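Putative esterase PA1618 (Pseudomonas aeruginosa, PDB 4QD8) probably hydrolyses acyl-CoA thioesters, as a hotdog-fold thioesterase of the PaaI family that binds the substrate analogue phenacyl-CoA. Local coordinates at residues Glu11-Ser16 with Ile27-Phe32; Met41-Arg46 with Gly98-Val103. All coordinates share one frame; numbering follows the deposited sequence.

Interaction 1. Residues Glu11-Ser16 with Ile27-Phe32; sequences EQLNAS and IRFEAF
Asn-14 and Leu-13 join a short N-terminal helix to Phe-29 on strand 28-32, in a mixed polar and apolar contact at the edge of the hotdog sheet. Helix and strand run nearly antiparallel, their axes 164° apart in direction and 7.7 Å apart at closest approach. The polar half belongs to Asn-14, whose carboxamide meets the backbone of Phe-29 twice. Its OD1 accepts from Phe-29 N at 2.8 Å, the N-H arriving in the plane of the amide on a lone pair. Its ND2 donates to Phe-29 O at 3.2 Å, again on an in-plane lone pair, and nearly straight at 160°. Asparagine suits the place because one flat group offers an acceptor and a donor side by side, matching the N-H and C=O of a single strand residue; with CG anti to its own carbonyl carbon (chi1 -73°), the amide extends toward the strand.

The apolar half is built on the Phe-29 ring. Leu-13 CB lies over one face, 4.2 Å from the ring centroid and displaced toward the rim, a CH-pi contact, while Leu-13 CD1 reaches Phe-29 CD2 at 4.0 Å. Asn-14 OD1 comes to the edge of the same ring, 3.5 Å from Phe-29 CD1. Leu-13 also packs on Met-69 of helix 56-72, and Leu-10 and Gln-17 touch Phe-29, so the buried ring lies against the N-terminal helix and its flanking residues.

On its other side strand 28-32 pairs with strand 36-42, where a classic beta bulge sets Glu-30 and Ala-31 together opposite Thr-38. With both amide hydrogen bonds made to one residue, the carboxamide is fixed in its rotation, and the N-H and C=O that Phe-29 turns away from strand 36-42 are both satisfied by a side chain.

Interaction 2. Residues Met41-Arg46 with Gly98-Val103; sequences MPVDSR and GRVTAV
Met-41 and Val-100 form a hydrogen-bonded antiparallel pair: Met-41 N donates to Val-100 O at 2.9 Å, and Val-100 N returns a straighter bond to Met-41 O at 2.8 Å. Beyond the non-hydrogen-bonded pair Pro-42 and Arg-99, Val-43 N donates to Gly-98 O at 2.8 Å; lacking a side chain, Gly-98 takes up its positive phi (77°) easily. Proline, lacking an N-H, fits where the pair needs none.

Apolar contacts gather on one face of the sheet. Met-41 and Val-100 lie side by side; the bend at chi3 (60°) brings Met-41 CE to 3.8 Å from Val-100 CG1, and Val-43 CG2 approaches the same methyl. This is the concave face of the hotdog fold, whose curved antiparallel sheet wraps helix 56-72; Leu-62 there touches both Met-41 and Val-100.

Arg-99 lies across Met-41 and Pro-42, with Met-41 C over the centre of its guanidinium and NH1 3.5 Å from Pro-42 CD. Arginine's flat guanidinium can cover this backbone while its NH2 hydrogen-bonds to Ser-40 OG.

Asp-44 and Arg-46 form a side-on salt bridge, and Asp-44 OD1 also accepts from Arg-46 N at 2.9 Å, closing an Asx turn.

Along the chain both segments of interaction 1 come before either segment of interaction 2, and the contact centres lie about 14 Å apart. Strands 28-32 and 36-42 are consecutive antiparallel neighbours, and strand 99-106 pairs with the latter, so the two contacts follow each other across the sheet from the N-terminal helix inward. They also touch: Ile-27 CG1 packs on Met-41 SD at 3.9 Å, while the guanidinium groups of Arg-28 and Arg-99, both presumably positive, come near each other, each with an oxygen partner nearby, Glu-30 and Ser-40 respectively. Both reach helix 56-72, through Met-69 and Leu-62, tying the N-terminal region and the sheet to the central helix of the hotdog fold.

Interaction 1. Residues Glu11-Ser16 with Ile27-Phe32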
loop_
_atom_site.group_PDB
_atom_site.type_symbol
_atom_site.label_atom_id
_atom_site.label_comp_id
_atom_site.label_asym_id
_atom_site.label_seq_id
_atom_site.Cartn_x
_atom_site.Cartn_y
_atom_site.Cartn_z
ATOM N N GLU A 11 -17.976 2.210 26.262
ATOM C CA GLU A 11 -19.395 1.918 26.103
ATOM C C GLU A 11 -19.989 2.662 24.917
ATOM O O GLU A 11 -20.726 2.083 24.121
ATOM C CB GLU A 11 -20.181 2.278 27.373
ATOM C CG GLU A 11 -21.560 1.633 27.426
ATOM C CD GLU A 11 -21.480 0.174 27.824
ATOM O OE1 GLU A 11 -22.437 -0.585 27.561
ATOM O OE2 GLU A 11 -20.457 -0.218 28.410
ATOM N N GLN A 12 -19.662 3.948 24.805
ATOM C CA GLN A 12 -20.155 4.777 23.715
ATOM C C GLN A 12 -19.594 4.286 22.391
ATOM O O GLN A 12 -20.311 4.220 21.383
ATOM C CB GLN A 12 -19.739 6.239 23.922
ATOM C CG GLN A 12 -20.402 6.960 25.083
ATOM C CD GLN A 12 -19.783 8.330 25.324
ATOM O OE1 GLN A 12 -18.563 8.487 25.277
ATOM N NE2 GLN A 12 -20.625 9.328 25.570
ATOM N N LEU A 13 -18.307 3.955 22.384
ATOM C CA LEU A 13 -17.673 3.468 21.158
ATOM C C LEU A 13 -18.399 2.214 20.688
ATOM O O LEU A 13 -18.779 2.096 19.517
ATOM C CB LEU A 13 -16.178 3.184 21.360
ATOM C CG LEU A 13 -15.305 4.355 21.840
ATOM C CD1 LEU A 13 -13.848 3.944 21.879
ATOM C CD2 LEU A 13 -15.487 5.556 20.949
ATOM N N ASN A 14 -18.612 1.282 21.610
ATOM C CA ASN A 14 -19.337 0.063 21.274
ATOM C C ASN A 14 -20.785 0.317 20.904
ATOM O O ASN A 14 -21.270 -0.187 19.897
ATOM C CB ASN A 14 -19.236 -0.957 22.406
ATOM C CG ASN A 14 -17.861 -1.591 22.480
ATOM O OD1 ASN A 14 -17.272 -1.918 21.452
ATOM N ND2 ASN A 14 -17.333 -1.745 23.685
ATOM N N ALA A 15 -21.483 1.101 21.722
ATOM C CA ALA A 15 -22.871 1.433 21.434
ATOM C C ALA A 15 -23.041 2.112 20.067
ATOM O O ALA A 15 -24.044 1.906 19.387
ATOM C CB ALA A 15 -23.462 2.305 22.554
ATOM N N SER A 16 -22.052 2.908 19.662
ATOM C CA SER A 16 -22.175 3.677 18.421
ATOM C C SER A 16 -22.177 2.798 17.176
ATOM O O SER A 16 -22.565 3.246 16.097
ATOM C CB SER A 16 -21.086 4.755 18.328
ATOM O OG SER A 16 -19.800 4.188 18.155
ATOM N N ILE A 27 -17.195 -6.687 16.568
ATOM C CA ILE A 27 -16.082 -5.838 16.975
ATOM C C ILE A 27 -16.364 -5.208 18.336
ATOM O O ILE A 27 -17.446 -4.663 18.584
ATOM C CB ILE A 27 -15.755 -4.761 15.912
ATOM C CG1 ILE A 27 -15.238 -5.424 14.633
ATOM C CG2 ILE A 27 -14.717 -3.763 16.451
ATOM C CD1 ILE A 27 -14.995 -4.440 13.450
ATOM N N ARG A 28 -15.390 -5.325 19.227
ATOM C CA ARG A 28 -15.529 -4.828 20.584
ATOM C C ARG A 28 -14.340 -3.943 20.919
ATOM O O ARG A 28 -13.201 -4.409 20.911
ATOM C CB ARG A 28 -15.602 -6.015 21.559
ATOM C CG ARG A 28 -15.806 -5.627 23.015
ATOM C CD ARG A 28 -15.814 -6.858 23.919
ATOM N NE ARG A 28 -14.490 -7.472 24.039
ATOM C CZ ARG A 28 -14.277 -8.771 24.234
ATOM N NH1 ARG A 28 -15.300 -9.609 24.324
ATOM N NH2 ARG A 28 -13.037 -9.237 24.321
ATOM N N PHE A 29 -14.600 -2.663 21.195
ATOM C CA PHE A 29 -13.555 -1.791 21.725
ATOM C C PHE A 29 -13.284 -2.200 23.164
ATOM O O PHE A 29 -14.216 -2.257 23.969
ATOM C CB PHE A 29 -13.974 -0.325 21.622
ATOM C CG PHE A 29 -14.037 0.159 20.200
ATOM C CD1 PHE A 29 -15.165 -0.064 19.429
ATOM C CD2 PHE A 29 -12.942 0.787 19.622
ATOM C CE1 PHE A 29 -15.212 0.348 18.098
ATOM C CE2 PHE A 29 -12.976 1.202 18.307
ATOM C CZ PHE A 29 -14.116 0.980 17.536
ATOM N N GLU A 30 -12.018 -2.491 23.468
ATOM C CA GLU A 30 -11.647 -3.204 24.690
ATOM C C GLU A 30 -10.860 -2.385 25.687
ATOM O O GLU A 30 -10.981 -2.576 26.899
ATOM C CB GLU A 30 -10.749 -4.382 24.336
ATOM C CG GLU A 30 -11.228 -5.207 23.188
ATOM C CD GLU A 30 -10.829 -6.639 23.348
ATOM O OE1 GLU A 30 -11.737 -7.499 23.323
ATOM O OE2 GLU A 30 -9.609 -6.893 23.501
ATOM N N ALA A 31 -9.994 -1.524 25.173
ATOM C CA ALA A 31 -8.997 -0.874 26.008
ATOM C C ALA A 31 -8.472 0.378 25.344
ATOM O O ALA A 31 -8.546 0.532 24.123
ATOM C CB ALA A 31 -7.849 -1.827 26.284
ATOM N N PHE A 32 -7.945 1.280 26.161
ATOM C CA PHE A 32 -7.215 2.425 25.650
ATOM C C PHE A 32 -6.194 2.894 26.674
ATOM O O PHE A 32 -6.281 2.555 27.855
ATOM C CB PHE A 32 -8.165 3.559 25.262
ATOM C CG PHE A 32 -8.814 4.250 26.433
ATOM C CD1 PHE A 32 -8.209 5.349 27.032
ATOM C CD2 PHE A 32 -10.041 3.810 26.917
ATOM C CE1 PHE A 32 -8.809 5.993 28.107
ATOM C CE2 PHE A 32 -10.653 4.449 27.991
ATOM C CZ PHE A 32 -10.031 5.543 28.587
#

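Interaction 2. Residues Met41-Arg46 with Gly98-Val103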
loop_
_atom_site.group_PDB
_atom_site.type_symbol
_atom_site.label_atom_id
_atom_site.label_comp_id
_atom_site.label_asym_id
_atom_site.label_seq_id
_atom_site.Cartn_x
_atom_site.Cartn_y
_atom_site.Cartn_z
ATOM N N MET A 41 -12.075 -8.828 17.672
ATOM C CA MET A 41 -13.135 -9.326 16.817
ATOM C C MET A 41 -13.069 -10.839 16.845
ATOM O O MET A 41 -11.982 -11.399 16.842
ATOM C CB MET A 41 -12.899 -8.838 15.389
ATOM C CG MET A 41 -14.022 -9.127 14.394
ATOM S SD MET A 41 -13.656 -8.439 12.763
ATOM C CE MET A 41 -12.142 -9.309 12.385
ATOM N N PRO A 42 -14.233 -11.507 16.869
ATOM C CA PRO A 42 -14.216 -12.977 16.825
ATOM C C PRO A 42 -13.744 -13.522 15.485
ATOM O O PRO A 42 -13.973 -12.902 14.440
ATOM C CB PRO A 42 -15.692 -13.349 17.028
ATOM C CG PRO A 42 -16.453 -12.127 16.566
ATOM C CD PRO A 42 -15.597 -10.974 17.018
ATOM N N VAL A 43 -13.064 -14.666 15.529
ATOM C CA VAL A 43 -12.715 -15.412 14.327
ATOM C C VAL A 43 -13.676 -16.590 14.247
ATOM O O VAL A 43 -13.464 -17.630 14.889
ATOM C CB VAL A 43 -11.248 -15.891 14.364
ATOM C CG1 VAL A 43 -10.899 -16.660 13.106
ATOM C CG2 VAL A 43 -10.301 -14.689 14.548
ATOM N N ASP A 44 -14.754 -16.409 13.489
ATOM C CA ASP A 44 -15.796 -17.425 13.393
ATOM C C ASP A 44 -16.518 -17.318 12.050
ATOM O O ASP A 44 -15.998 -16.707 11.126
ATOM C CB ASP A 44 -16.746 -17.389 14.615
ATOM C CG ASP A 44 -17.537 -16.088 14.739
ATOM O OD1 ASP A 44 -17.792 -15.400 13.729
ATOM O OD2 ASP A 44 -17.936 -15.768 15.872
ATOM N N SER A 45 -17.698 -17.922 11.924
ATOM C CA SER A 45 -18.411 -17.909 10.647
ATOM C C SER A 45 -18.747 -16.503 10.141
ATOM O O SER A 45 -18.921 -16.294 8.939
ATOM C CB SER A 45 -19.682 -18.766 10.724
ATOM O OG SER A 45 -20.527 -18.302 11.754
ATOM N N ARG A 46 -18.817 -15.537 11.049
ATOM C CA ARG A 46 -19.126 -14.169 10.644
ATOM C C ARG A 46 -17.956 -13.523 9.903
ATOM O O ARG A 46 -18.152 -12.616 9.097
ATOM C CB ARG A 46 -19.483 -13.319 11.862
ATOM C CG ARG A 46 -20.816 -13.660 12.503
ATOM C CD ARG A 46 -20.944 -12.985 13.855
ATOM N NE ARG A 46 -20.081 -13.608 14.861
ATOM C CZ ARG A 46 -19.971 -13.204 16.122
ATOM N NH1 ARG A 46 -20.658 -12.152 16.550
ATOM N NH2 ARG A 46 -19.167 -13.845 16.962
ATOM N N GLY A 98 -10.901 -18.394 17.929
ATOM C CA GLY A 98 -10.594 -17.429 18.968
ATOM C C GLY A 98 -10.953 -16.025 18.523
ATOM O O GLY A 98 -11.948 -15.826 17.829
ATOM N N ARG A 99 -10.144 -15.054 18.937
ATOM C CA ARG A 99 -10.367 -13.659 18.553
ATOM C C ARG A 99 -9.092 -13.052 17.990
ATOM O O ARG A 99 -7.981 -13.508 18.280
ATOM C CB ARG A 99 -10.835 -12.825 19.753
ATOM C CG ARG A 99 -12.135 -13.305 20.404
ATOM C CD ARG A 99 -12.522 -12.416 21.569
ATOM N NE ARG A 99 -12.937 -11.079 21.150
ATOM C CZ ARG A 99 -14.113 -10.798 20.598
ATOM N NH1 ARG A 99 -14.999 -11.765 20.384
ATOM N NH2 ARG A 99 -14.412 -9.550 20.251
ATOM N N VAL A 100 -9.262 -12.015 17.178
ATOM C CA VAL A 100 -8.124 -11.255 16.691
ATOM C C VAL A 100 -8.176 -9.873 17.340
ATOM O O VAL A 100 -9.240 -9.246 17.406
ATOM C CB VAL A 100 -8.095 -11.181 15.146
ATOM C CG1 VAL A 100 -9.388 -10.607 14.586
ATOM C CG2 VAL A 100 -6.876 -10.395 14.663
ATOM N N THR A 101 -7.035 -9.423 17.857
ATOM C CA THR A 101 -6.959 -8.170 18.615
ATOM C C THR A 101 -6.117 -7.145 17.860
ATOM O O THR A 101 -5.003 -7.453 17.438
ATOM C CB THR A 101 -6.334 -8.428 19.996
ATOM O OG1 THR A 101 -7.162 -9.342 20.726
ATOM C CG2 THR A 101 -6.215 -7.133 20.794
ATOM N N ALA A 102 -6.653 -5.935 17.690
ATOM C CA ALA A 102 -5.955 -4.883 16.957
ATOM C C ALA A 102 -5.603 -3.754 17.914
ATOM O O ALA A 102 -6.415 -3.378 18.754
ATOM C CB ALA A 102 -6.832 -4.355 15.828
ATOM N N VAL A 103 -4.392 -3.220 17.788
ATOM C CA VAL A 103 -3.979 -2.063 18.594
ATOM C C VAL A 103 -3.575 -0.938 17.651
ATOM O O VAL A 103 -2.745 -1.143 16.768
ATOM C CB VAL A 103 -2.796 -2.414 19.511
ATOM C CG1 VAL A 103 -2.433 -1.234 20.419
ATOM C CG2 VAL A 103 -3.131 -3.626 20.368
#